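PDB 6KUN: 2-oxoglutarate-dependent dioxygenase DAO from Oryza sativa subsp. indica, which probably catalyses the irreversible, iron(II)- and 2-oxoglutarate-dependent oxidation of the auxin indole-3-acetic acid to biologically inactive 2-oxoindole-3-acetic acid. Local coordinates for residues Ile128-Val131 against Ala132-Ala136; Asp205-Pro208 against Gly209-Val212; Asn159-Gln162 against Asp163-Gly166; Pro60-Ala63 against Lys64-Ala68; Leu24-Ala27 against Cys28-Gly32. All blocks are in the same frame, centred on the assembly; numbering follows the deposited sequence.

Interaction 1 (Ile128-Val131 against Ala132-Ala136)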
loop_
_atom_site.group_PDB
_atom_site.type_symbol
_atom_site.label_atom_id
_atom_site.label_comp_id
_atom_site.label_asym_id
_atom_site.label_seq_id
_atom_site.Cartn_x
_atom_site.Cartn_y
_atom_site.Cartn_z
ATOM N N ILE B 128 8.832 15.352 -11.996
ATOM C CA ILE B 128 8.024 15.952 -13.054
ATOM C C ILE B 128 8.935 16.687 -14.032
ATOM O O ILE B 128 8.643 16.733 -15.223
ATOM C CB ILE B 128 6.935 16.845 -12.450
ATOM C CG1 ILE B 128 5.758 17.132 -13.384
ATOM C CG2 ILE B 128 7.544 18.155 -11.937
ATOM C CD1 ILE B 128 5.578 16.232 -14.560
ATOM N N VAL B 129 10.063 17.212 -13.555
ATOM C CA VAL B 129 11.042 17.812 -14.451
ATOM C C VAL B 129 11.644 16.747 -15.377
ATOM O O VAL B 129 11.765 16.953 -16.582
ATOM C CB VAL B 129 12.119 18.538 -13.637
ATOM C CG1 VAL B 129 13.301 18.960 -14.510
ATOM C CG2 VAL B 129 11.518 19.767 -12.940
ATOM N N ASP B 130 12.004 15.588 -14.817
ATOM C CA ASP B 130 12.536 14.478 -15.602
ATOM C C ASP B 130 11.518 13.996 -16.636
ATOM O O ASP B 130 11.847 13.833 -17.822
ATOM C CB ASP B 130 12.964 13.329 -14.679
ATOM C CG ASP B 130 13.632 12.174 -15.432
ATOM O OD1 ASP B 130 14.514 12.427 -16.273
ATOM O OD2 ASP B 130 13.282 11.011 -15.177
ATOM N N VAL B 131 10.270 13.817 -16.212
ATOM C CA VAL B 131 9.223 13.463 -17.154
ATOM C C VAL B 131 9.080 14.528 -18.249
ATOM O O VAL B 131 9.052 14.214 -19.449
ATOM C CB VAL B 131 7.906 13.236 -16.406
ATOM C CG1 VAL B 131 6.782 13.034 -17.429
ATOM C CG2 VAL B 131 8.015 12.033 -15.478
ATOM N N ALA B 132 8.983 15.806 -17.863
ATOM C CA ALA B 132 8.871 16.851 -18.890
ATOM C C ALA B 132 10.012 16.775 -19.902
ATOM O O ALA B 132 9.787 16.862 -21.111
ATOM C CB ALA B 132 8.820 18.235 -18.251
ATOM N N GLY B 133 11.251 16.614 -19.416
ATOM C CA GLY B 133 12.395 16.525 -20.318
ATOM C C GLY B 133 12.288 15.384 -21.307
ATOM O O GLY B 133 12.637 15.528 -22.486
ATOM N N LYS B 134 11.819 14.223 -20.839
ATOM C CA LYS B 134 11.669 13.069 -21.714
ATOM C C LYS B 134 10.555 13.284 -22.726
ATOM O O LYS B 134 10.708 12.916 -23.894
ATOM C CB LYS B 134 11.432 11.797 -20.883
ATOM C CG LYS B 134 12.695 11.398 -20.122
ATOM C CD LYS B 134 12.449 10.222 -19.200
ATOM C CE LYS B 134 13.760 9.509 -18.832
ATOM N NZ LYS B 134 14.862 10.434 -18.446
ATOM N N VAL B 135 9.454 13.910 -22.320
ATOM C CA VAL B 135 8.399 14.259 -23.274
ATOM C C VAL B 135 8.946 15.191 -24.351
ATOM O O VAL B 135 8.773 14.947 -25.554
ATOM C CB VAL B 135 7.188 14.876 -22.546
ATOM C CG1 VAL B 135 6.214 15.502 -23.542
ATOM C CG2 VAL B 135 6.481 13.804 -21.774
ATOM N N ALA B 136 9.642 16.259 -23.935
ATOM C CA ALA B 136 10.293 17.163 -24.894
ATOM C C ALA B 136 11.258 16.439 -25.839
ATOM O O ALA B 136 11.306 16.735 -27.042
ATOM C CB ALA B 136 11.027 18.263 -24.122
#

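Interaction 2 (Asp205-Pro208 against Gly209-Val212)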
loop_
_atom_site.group_PDB
_atom_site.type_symbol
_atom_site.label_atom_id
_atom_site.label_comp_id
_atom_site.label_asym_id
_atom_site.label_seq_id
_atom_site.Cartn_x
_atom_site.Cartn_y
_atom_site.Cartn_z
ATOM N N ASP B 205 -7.191 2.526 -12.932
ATOM C CA ASP B 205 -7.164 1.805 -11.673
ATOM C C ASP B 205 -5.800 1.979 -11.019
ATOM O O ASP B 205 -4.771 1.919 -11.701
ATOM C CB ASP B 205 -7.471 0.326 -11.906
ATOM C CG ASP B 205 -8.924 0.093 -12.267
ATOM O OD1 ASP B 205 -9.792 0.677 -11.583
ATOM O OD2 ASP B 205 -9.202 -0.645 -13.236
ATOM N N PRO B 206 -5.756 2.214 -9.709
ATOM C CA PRO B 206 -4.457 2.427 -9.057
ATOM C C PRO B 206 -3.555 1.210 -9.210
ATOM O O PRO B 206 -4.016 0.062 -9.235
ATOM C CB PRO B 206 -4.826 2.686 -7.587
ATOM C CG PRO B 206 -6.182 2.087 -7.410
ATOM C CD PRO B 206 -6.875 2.184 -8.743
ATOM N N LEU B 207 -2.257 1.476 -9.337
ATOM C CA LEU B 207 -1.236 0.423 -9.411
ATOM C C LEU B 207 -0.094 0.797 -8.476
ATOM O O LEU B 207 0.652 1.752 -8.782
ATOM C CB LEU B 207 -0.740 0.261 -10.839
ATOM C CG LEU B 207 0.280 -0.825 -11.183
ATOM C CD1 LEU B 207 1.592 -0.681 -10.420
ATOM C CD2 LEU B 207 -0.329 -2.209 -10.959
ATOM N N PRO B 208 0.106 0.069 -7.369
ATOM C CA PRO B 208 0.926 0.605 -6.275
ATOM C C PRO B 208 2.348 0.925 -6.708
ATOM O O PRO B 208 2.932 0.265 -7.574
ATOM C CB PRO B 208 0.918 -0.523 -5.229
ATOM C CG PRO B 208 -0.259 -1.393 -5.587
ATOM C CD PRO B 208 -0.378 -1.297 -7.080
ATOM N N GLY B 209 2.905 1.975 -6.092
ATOM C CA GLY B 209 4.251 2.409 -6.405
ATOM C C GLY B 209 4.453 3.042 -7.767
ATOM O O GLY B 209 5.592 3.418 -8.085
ATOM N N SER B 210 3.409 3.140 -8.601
ATOM C CA SER B 210 3.497 3.811 -9.892
ATOM C C SER B 210 2.761 5.141 -9.804
ATOM O O SER B 210 1.918 5.349 -8.923
ATOM C CB SER B 210 2.875 2.996 -11.023
ATOM O OG SER B 210 1.478 3.256 -11.107
ATOM N N PHE B 211 3.114 6.041 -10.720
ATOM C CA PHE B 211 2.507 7.370 -10.828
ATOM C C PHE B 211 1.753 7.442 -12.153
ATOM O O PHE B 211 2.081 6.736 -13.099
ATOM C CB PHE B 211 3.592 8.471 -10.755
ATOM C CG PHE B 211 4.305 8.558 -9.404
ATOM C CD1 PHE B 211 3.794 9.308 -8.385
ATOM C CD2 PHE B 211 5.525 7.936 -9.208
ATOM C CE1 PHE B 211 4.431 9.409 -7.141
ATOM C CE2 PHE B 211 6.185 8.034 -7.970
ATOM C CZ PHE B 211 5.629 8.775 -6.933
ATOM N N VAL B 212 0.726 8.270 -12.191
ATOM C CA VAL B 212 0.010 8.623 -13.418
ATOM C C VAL B 212 0.443 10.009 -13.845
ATOM O O VAL B 212 0.518 10.920 -13.009
ATOM C CB VAL B 212 -1.511 8.567 -13.177
ATOM C CG1 VAL B 212 -2.280 8.954 -14.419
ATOM C CG2 VAL B 212 -1.901 7.190 -12.680
#

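Interaction 3 (Asn159-Gln162 against Asp163-Gly166)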
loop_
_atom_site.group_PDB
_atom_site.type_symbol
_atom_site.label_atom_id
_atom_site.label_comp_id
_atom_site.label_asym_id
_atom_site.label_seq_id
_atom_site.Cartn_x
_atom_site.Cartn_y
_atom_site.Cartn_z
ATOM N N ASN B 159 -13.752 13.107 1.209
ATOM C CA ASN B 159 -14.364 12.443 2.360
ATOM C C ASN B 159 -15.647 11.740 1.943
ATOM O O ASN B 159 -16.765 12.184 2.196
ATOM C CB ASN B 159 -14.602 13.455 3.467
ATOM C CG ASN B 159 -13.312 13.943 4.052
ATOM O OD1 ASN B 159 -12.514 13.140 4.533
ATOM N ND2 ASN B 159 -13.073 15.248 3.971
ATOM N N TYR B 160 -15.451 10.597 1.306
ATOM C CA TYR B 160 -16.544 9.757 0.870
ATOM C C TYR B 160 -17.242 9.096 2.046
ATOM O O TYR B 160 -16.651 8.881 3.109
ATOM C CB TYR B 160 -16.015 8.677 -0.067
ATOM C CG TYR B 160 -15.437 9.175 -1.375
ATOM C CD1 TYR B 160 -15.867 10.370 -1.945
ATOM C CD2 TYR B 160 -14.480 8.427 -2.049
ATOM C CE1 TYR B 160 -15.369 10.800 -3.140
ATOM C CE2 TYR B 160 -13.968 8.850 -3.254
ATOM C CZ TYR B 160 -14.416 10.037 -3.791
ATOM O OH TYR B 160 -13.913 10.447 -4.984
ATOM N N THR B 161 -18.515 8.764 1.832
ATOM C CA THR B 161 -19.338 8.044 2.786
ATOM C C THR B 161 -20.199 7.061 2.005
ATOM O O THR B 161 -20.146 6.988 0.759
ATOM C CB THR B 161 -20.221 9.009 3.564
ATOM O OG1 THR B 161 -21.227 9.476 2.657
ATOM C CG2 THR B 161 -19.400 10.212 4.110
ATOM N N GLN B 162 -21.025 6.304 2.726
ATOM C CA GLN B 162 -21.917 5.371 2.029
ATOM C C GLN B 162 -22.806 6.110 1.029
ATOM O O GLN B 162 -23.121 5.579 -0.045
ATOM C CB GLN B 162 -22.765 4.589 3.036
ATOM C CG GLN B 162 -21.969 3.673 3.982
ATOM C CD GLN B 162 -21.538 2.350 3.345
ATOM O OE1 GLN B 162 -21.875 2.051 2.191
ATOM N NE2 GLN B 162 -20.782 1.551 4.099
ATOM N N ASP B 163 -23.189 7.350 1.346
ATOM C CA ASP B 163 -24.068 8.118 0.473
ATOM C C ASP B 163 -23.367 8.660 -0.773
ATOM O O ASP B 163 -24.052 9.094 -1.708
ATOM C CB ASP B 163 -24.668 9.275 1.271
ATOM C CG ASP B 163 -25.516 8.799 2.434
ATOM O OD1 ASP B 163 -25.924 7.610 2.417
ATOM O OD2 ASP B 163 -25.768 9.603 3.360
ATOM N N SER B 164 -22.022 8.669 -0.789
ATOM C CA SER B 164 -21.263 9.207 -1.916
ATOM C C SER B 164 -21.097 8.187 -3.026
ATOM O O SER B 164 -20.827 8.569 -4.153
ATOM C CB SER B 164 -19.850 9.608 -1.459
ATOM O OG SER B 164 -19.907 10.665 -0.522
ATOM N N VAL B 165 -21.209 6.894 -2.718
ATOM C CA VAL B 165 -20.859 5.874 -3.683
ATOM C C VAL B 165 -21.743 5.965 -4.923
ATOM O O VAL B 165 -22.983 6.007 -4.834
ATOM C CB VAL B 165 -20.942 4.469 -3.054
ATOM C CG1 VAL B 165 -20.739 3.442 -4.163
ATOM C CG2 VAL B 165 -19.913 4.302 -1.957
ATOM N N GLY B 166 -21.094 5.906 -6.093
ATOM C CA GLY B 166 -21.750 6.059 -7.367
ATOM C C GLY B 166 -21.865 7.494 -7.855
ATOM O O GLY B 166 -22.465 7.731 -8.914
#

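Interaction 4 (Pro60-Ala63 against Lys64-Ala68)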
loop_
_atom_site.group_PDB
_atom_site.type_symbol
_atom_site.label_atom_id
_atom_site.label_comp_id
_atom_site.label_asym_id
_atom_site.label_seq_id
_atom_site.Cartn_x
_atom_site.Cartn_y
_atom_site.Cartn_z
ATOM N N PRO B 60 -6.770 17.610 14.088
ATOM C CA PRO B 60 -7.981 18.318 14.512
ATOM C C PRO B 60 -8.220 19.563 13.675
ATOM O O PRO B 60 -7.294 20.146 13.101
ATOM C CB PRO B 60 -7.680 18.704 15.978
ATOM C CG PRO B 60 -6.712 17.654 16.435
ATOM C CD PRO B 60 -5.852 17.358 15.221
ATOM N N ASP B 61 -9.482 20.008 13.660
ATOM C CA ASP B 61 -9.874 21.114 12.797
ATOM C C ASP B 61 -9.092 22.380 13.113
ATOM O O ASP B 61 -8.807 23.181 12.219
ATOM C CB ASP B 61 -11.373 21.395 12.926
ATOM C CG ASP B 61 -12.220 20.327 12.281
ATOM O OD1 ASP B 61 -11.667 19.273 11.943
ATOM O OD2 ASP B 61 -13.444 20.539 12.125
ATOM N N ASP B 62 -8.764 22.614 14.389
ATOM C CA ASP B 62 -7.993 23.812 14.696
ATOM C C ASP B 62 -6.572 23.731 14.127
ATOM O O ASP B 62 -6.053 24.727 13.614
ATOM C CB ASP B 62 -7.968 24.075 16.202
ATOM C CG ASP B 62 -7.209 23.049 16.962
ATOM O OD1 ASP B 62 -7.600 21.866 16.934
ATOM O OD2 ASP B 62 -6.221 23.439 17.591
ATOM N N ALA B 63 -5.921 22.566 14.191
ATOM C CA ALA B 63 -4.591 22.480 13.593
ATOM C C ALA B 63 -4.665 22.704 12.073
ATOM O O ALA B 63 -3.797 23.360 11.487
ATOM C CB ALA B 63 -3.957 21.130 13.930
ATOM N N LYS B 64 -5.712 22.194 11.424
ATOM C CA LYS B 64 -5.869 22.419 9.985
ATOM C C LYS B 64 -6.059 23.896 9.664
ATOM O O LYS B 64 -5.478 24.412 8.689
ATOM C CB LYS B 64 -7.031 21.563 9.458
ATOM C CG LYS B 64 -6.799 20.096 9.790
ATOM C CD LYS B 64 -7.318 19.071 8.772
ATOM C CE LYS B 64 -8.605 18.440 9.209
ATOM N NZ LYS B 64 -9.014 17.236 8.428
ATOM N N ARG B 65 -6.819 24.618 10.487
ATOM C CA ARG B 65 -6.982 26.053 10.246
ATOM C C ARG B 65 -5.684 26.818 10.492
ATOM O O ARG B 65 -5.368 27.779 9.782
ATOM C CB ARG B 65 -8.092 26.615 11.135
ATOM C CG ARG B 65 -9.260 27.230 10.362
ATOM C CD ARG B 65 -9.361 28.740 10.550
ATOM N NE ARG B 65 -9.965 29.105 11.829
ATOM C CZ ARG B 65 -11.234 28.872 12.163
ATOM N NH1 ARG B 65 -12.047 28.249 11.314
ATOM N NH2 ARG B 65 -11.689 29.252 13.353
ATOM N N ARG B 66 -4.917 26.418 11.507
ATOM C CA ARG B 66 -3.603 27.034 11.659
ATOM C C ARG B 66 -2.686 26.780 10.460
ATOM O O ARG B 66 -1.669 27.473 10.314
ATOM C CB ARG B 66 -2.961 26.528 12.945
ATOM C CG ARG B 66 -3.689 27.052 14.210
ATOM C CD ARG B 66 -2.849 26.954 15.462
ATOM N NE ARG B 66 -2.547 25.577 15.843
ATOM C CZ ARG B 66 -3.437 24.718 16.331
ATOM N NH1 ARG B 66 -4.705 25.090 16.489
ATOM N NH2 ARG B 66 -3.066 23.479 16.651
ATOM N N ASN B 67 -3.042 25.844 9.586
ATOM C CA ASN B 67 -2.254 25.569 8.397
ATOM C C ASN B 67 -2.773 26.279 7.169
ATOM O O ASN B 67 -2.249 26.062 6.076
ATOM C CB ASN B 67 -2.228 24.049 8.171
ATOM C CG ASN B 67 -1.229 23.383 9.072
ATOM O OD1 ASN B 67 -0.074 23.826 9.166
ATOM N ND2 ASN B 67 -1.644 22.295 9.727
ATOM N N ALA B 68 -3.781 27.128 7.318
ATOM C CA ALA B 68 -4.256 27.929 6.190
ATOM C C ALA B 68 -3.403 29.170 6.036
ATOM O O ALA B 68 -3.109 29.849 7.018
ATOM C CB ALA B 68 -5.720 28.320 6.381
#

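Interaction 5 (Leu24-Ala27 against Cys28-Gly32)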
loop_
_atom_site.group_PDB
_atom_site.type_symbol
_atom_site.label_atom_id
_atom_site.label_comp_id
_atom_site.label_asym_id
_atom_site.label_seq_id
_atom_site.Cartn_x
_atom_site.Cartn_y
_atom_site.Cartn_z
ATOM N N LEU B 24 6.107 6.601 -25.292
ATOM C CA LEU B 24 5.783 7.788 -24.503
ATOM C C LEU B 24 5.075 8.826 -25.358
ATOM O O LEU B 24 4.013 9.327 -24.991
ATOM C CB LEU B 24 7.071 8.383 -23.910
ATOM C CG LEU B 24 6.923 9.744 -23.214
ATOM C CD1 LEU B 24 5.809 9.674 -22.235
ATOM C CD2 LEU B 24 8.226 10.121 -22.525
ATOM N N ARG B 25 5.646 9.141 -26.528
ATOM C CA ARG B 25 5.056 10.198 -27.355
ATOM C C ARG B 25 3.679 9.772 -27.828
ATOM O O ARG B 25 2.721 10.565 -27.813
ATOM C CB ARG B 25 5.965 10.523 -28.534
ATOM C CG ARG B 25 5.390 11.650 -29.451
ATOM C CD ARG B 25 5.901 11.552 -30.920
ATOM N NE ARG B 25 7.313 11.265 -30.853
ATOM C CZ ARG B 25 7.900 10.175 -31.318
ATOM N NH1 ARG B 25 7.222 9.221 -31.979
ATOM N NH2 ARG B 25 9.199 10.038 -31.119
ATOM N N ASP B 26 3.549 8.495 -28.181
ATOM C CA ASP B 26 2.283 8.000 -28.669
ATOM C C ASP B 26 1.209 8.059 -27.597
ATOM O O ASP B 26 0.059 8.432 -27.870
ATOM C CB ASP B 26 2.468 6.570 -29.174
ATOM C CG ASP B 26 1.279 6.081 -29.912
ATOM O OD1 ASP B 26 1.035 6.599 -31.027
ATOM O OD2 ASP B 26 0.578 5.205 -29.369
ATOM N N ALA B 27 1.565 7.756 -26.363
ATOM C CA ALA B 27 0.598 7.872 -25.272
ATOM C C ALA B 27 0.187 9.321 -25.063
ATOM O O ALA B 27 -0.993 9.609 -24.891
ATOM C CB ALA B 27 1.183 7.288 -23.991
ATOM N N CYS B 28 1.144 10.238 -25.088
ATOM C CA CYS B 28 0.834 11.653 -24.932
ATOM C C CYS B 28 -0.028 12.181 -26.084
ATOM O O CYS B 28 -0.924 13.014 -25.868
ATOM C CB CYS B 28 2.140 12.449 -24.841
ATOM S SG CYS B 28 3.040 12.193 -23.318
ATOM N N ALA B 29 0.243 11.721 -27.313
ATOM C CA ALA B 29 -0.447 12.275 -28.463
ATOM C C ALA B 29 -1.867 11.727 -28.588
ATOM O O ALA B 29 -2.793 12.445 -28.969
ATOM C CB ALA B 29 0.347 11.980 -29.735
ATOM N N ARG B 30 -2.051 10.450 -28.278
ATOM C CA ARG B 30 -3.335 9.830 -28.517
ATOM C C ARG B 30 -4.216 9.854 -27.294
ATOM O O ARG B 30 -5.426 9.964 -27.459
ATOM C CB ARG B 30 -3.148 8.385 -29.002
ATOM C CG ARG B 30 -2.648 8.315 -30.429
ATOM C CD ARG B 30 -1.874 7.064 -30.682
ATOM N NE ARG B 30 -2.548 5.888 -30.143
ATOM C CZ ARG B 30 -2.147 4.638 -30.360
ATOM N NH1 ARG B 30 -1.082 4.408 -31.122
ATOM N NH2 ARG B 30 -2.808 3.620 -29.825
ATOM N N LEU B 31 -3.650 9.719 -26.087
ATOM C CA LEU B 31 -4.409 9.655 -24.837
ATOM C C LEU B 31 -4.192 10.844 -23.910
ATOM O O LEU B 31 -5.110 11.215 -23.168
ATOM C CB LEU B 31 -4.019 8.398 -24.050
ATOM C CG LEU B 31 -5.088 7.625 -23.275
ATOM C CD1 LEU B 31 -4.441 6.725 -22.229
ATOM C CD2 LEU B 31 -6.123 8.446 -22.614
ATOM N N GLY B 32 -2.990 11.417 -23.882
ATOM C CA GLY B 32 -2.699 12.447 -22.892
ATOM C C GLY B 32 -2.477 11.951 -21.490
ATOM O O GLY B 32 -2.455 12.777 -20.569
#

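Interaction 1 (Ile128-Val131 against Ala132-Ala136)
Within helix 111-138, which packs against the main sheet of the jelly-roll fold, D130 and K134 form an i to i+4 salt bridge one turn apart on the more exposed side. K134 NZ reaches D130 OD1 at 3.0 Å, on the syn side of that oxygen and 24° out of the carboxylate plane, while the second oxygen, OD2, stays at 3.7 Å from NZ. The grip is therefore mainly on one oxygen. The lysine chain climbs past the backbone, its CG 3.5 Å from D130 O, and runs extended as far as CE; there a final bend (chi4 46°) turns the ammonium back onto the acid. D130 meets it with CG anti to the backbone N (chi1 -176°), the carboxylate leaning along the helix toward the next turn. Behind the pair the backbone is regularly bonded: A132, G133, K134 and V135 each donate to the carbonyl four residues earlier.

The other side of the helix is apolar. I128 and A132 rest on L179 of strand 179-183 and L249 of strand 242-249, and V135 faces L24 and C28 of helix 18-30. The small side chain of A132 also lies against its own helix, its CB 3.4 Å from I128 O. V131 and V135 follow one another along the helix axis and touch only loosely, V131 CG1 being 4.4 Å from V135 CG2. The same CG2 methyl of V135 also lies 3.5 Å from V131 O.

Interaction 2 (Asp205-Pro208 against Gly209-Val212)
L207 to S210 form a type II beta turn, closed by the S210 N to L207 O hydrogen bond of 3.1 Å. P208 and G209 hold its two corner positions: the proline ring suits the first, and the second has the positive phi (70°) that glycine adopts easily. The turn leads straight into strand 211-215 of the main sheet.

Across this turn S210 adds a second bond to the same acceptor. Its OG lies between the backbone N and the carbonyl carbon (chi1 86°), which swings the hydroxyl inward so that it donates to L207 O at 2.9 Å, in the carbonyl plane and on a lone pair. The S210 N-H also approaches within that plane. Alongside, the CD1 methyl of L207 comes to 3.9 Å from S210 CB, and L207 CB lies 3.7 Å from S210 OG, so the leucine flanks the hydroxyl.

Strand 33-37 lies next to the turn: R35 NE makes a weak hydrogen bond to S210 OG, and R35 NH2 binds D205 O. With its proton directed at L207 O and the arginine approaching OG as well, the hydroxyl is probably fixed in rotation, and L207 O has two donors at once.

Interaction 3 (Asn159-Gln162 against Asp163-Gly166)
S164 folds back over Y160 and T161 in the loop between strands 151-158 and 168-173. Starting at its CB, the methylene lies 3.4 Å from T161 O and obliquely against the tyrosine ring, 4.1 Å from Y160 CD1. One atom further, OG sits beside its own backbone N (chi1 -65°), turned back toward T161. There it accepts a weak hydrogen bond from T161 N at 3.3 Å, and it passes T161 OG1 at 3.6 Å. The backbone answers in the reverse direction: S164 N donates to T161 O at 3.0 Å, although it stands well above the carbonyl plane, away from either lone pair. The serine and the threonine thus hold one another through N-H groups and oxygens on both residues.

T161 contributes its own hydroxyl as well. OG1 lies between N and the carbonyl carbon (chi1 72°) and receives D163 N at 3.2 Å, a weak and bent bond. V165 CG2 lies 3.8 Å from T161 O.

Nearby, N159 is held through ND2 by E87 OE1, while C236 lies against both Y160 and S164. The weak bond from D163 N to the T161 hydroxyl, two residues back, has the pattern of an ST turn; it follows the strand bearing N156 and Y158 of the 2-oxoglutarate pocket, and the side chains of Y160 and R242, the predicted 2-oxoglutarate-binding arginine, approach to about 4 Å at their nearest atoms.

Interaction 4 (Pro60-Ala63 against Lys64-Ala68)
D62 and R66 lie side by side on the short helix 61-66, their side chains pointing the same way and the carboxylate and guanidinium planes turned 48° apart. The twist makes the pairing lopsided. Oxygen OD2 of D62 takes a nearly straight bond from R66 NH1, refined at a very short 2.5 Å, a value best treated as doubtful, and only a weak one from R66 NH2 at 3.3 Å. With CG between its backbone N and carbonyl carbon (chi1 67°), D62 leans over the helix toward the arginine. R66 bends at chi3 to bring its guanidinium back along the helix, where A63 CA lies 3.5 Å above one face, toward its rim.

K64 takes another course. Its CG passes P60 O at 3.3 Å, but twists along the chain then carry the amine away from the helix to F57 O and the carboxylate of E87. D61 crosses the same lysine without joining it, OD1 being 4.2 Å from K64 CE. P60 stands at the N-cap, and its carbonyl accepts from K64 N at 3.1 Å to begin the helical bonding.

Beyond the helix, R66 NH2 forms a salt bridge with D108 OD2, and N67 OD1 accepts from D108 N. One guanidinium is thus shared by two carboxylates, which compensate its charge and probably limit its movement, while the D108 bridge ties this helix to the loop that carries D108.

Interaction 5 (Leu24-Ala27 against Cys28-Gly32)
L24 to R30 form the last turns of helix 18-30, in which C28, A29 and R30 each donate to the carbonyl four residues back, before the chain leaves helical geometry at G32. This helix is the crossover of a beta-alpha-beta unit whose parallel strands are 6-8 and 33-37. At its C-terminal end A27 O accepts twice, from L31 N at 2.9 Å and from G32 N, likewise 2.9 Å away, the second bond spanning five residues and lying in the carbonyl plane. G32 has a positive phi (75°), and the chain turns there into strand 33-37.

On the more exposed side D26 and R30 make a salt bridge one turn apart. Their flat groups stand almost at right angles, 86° between the planes, with OD2 of D26 over a face of the guanidinium instead of opposite its edge. The modelled gap from D26 OD2 to R30 NH1, 2.5 Å, is too short to be trusted in detail. The chain of R30 bends at chi3, bringing its CD close beside the carboxylate oxygens.

R25 instead sends its NE to S138 O, at the end of helix 111-138. The buried side is apolar: A27, C28 and L24 meet F34 of strand 33-37. Here L24 has CG anti to its N (chi1 172°), a torsion that carries the branch along the helix until methyl CD1 lies 3.9 Å from C28 SG.

Overall arrangement
Along the chain the order is interaction 5, 4, 1, 3 and 2. Only interactions 1 and 5 touch, on helices 111-138 and 18-30, with centres about 13 Å apart. Interaction 2 lies about 18 Å from each of them, centre to centre, at the start of strand 211-215, which neighbours strand 33-37 in the main sheet. Interactions 3 and 4 lie on the other side of the chain's centre from interaction 1, about 24 Å apart between centres, yet both reach E87. Interactions 1 and 5 pack near strands 33-37, 179-183 and 242-249, interactions 3 and 4 near strands 86-92 and 75-77; the 2-oxoglutarate pocket takes residues from both large sheets, including R242 of the main one.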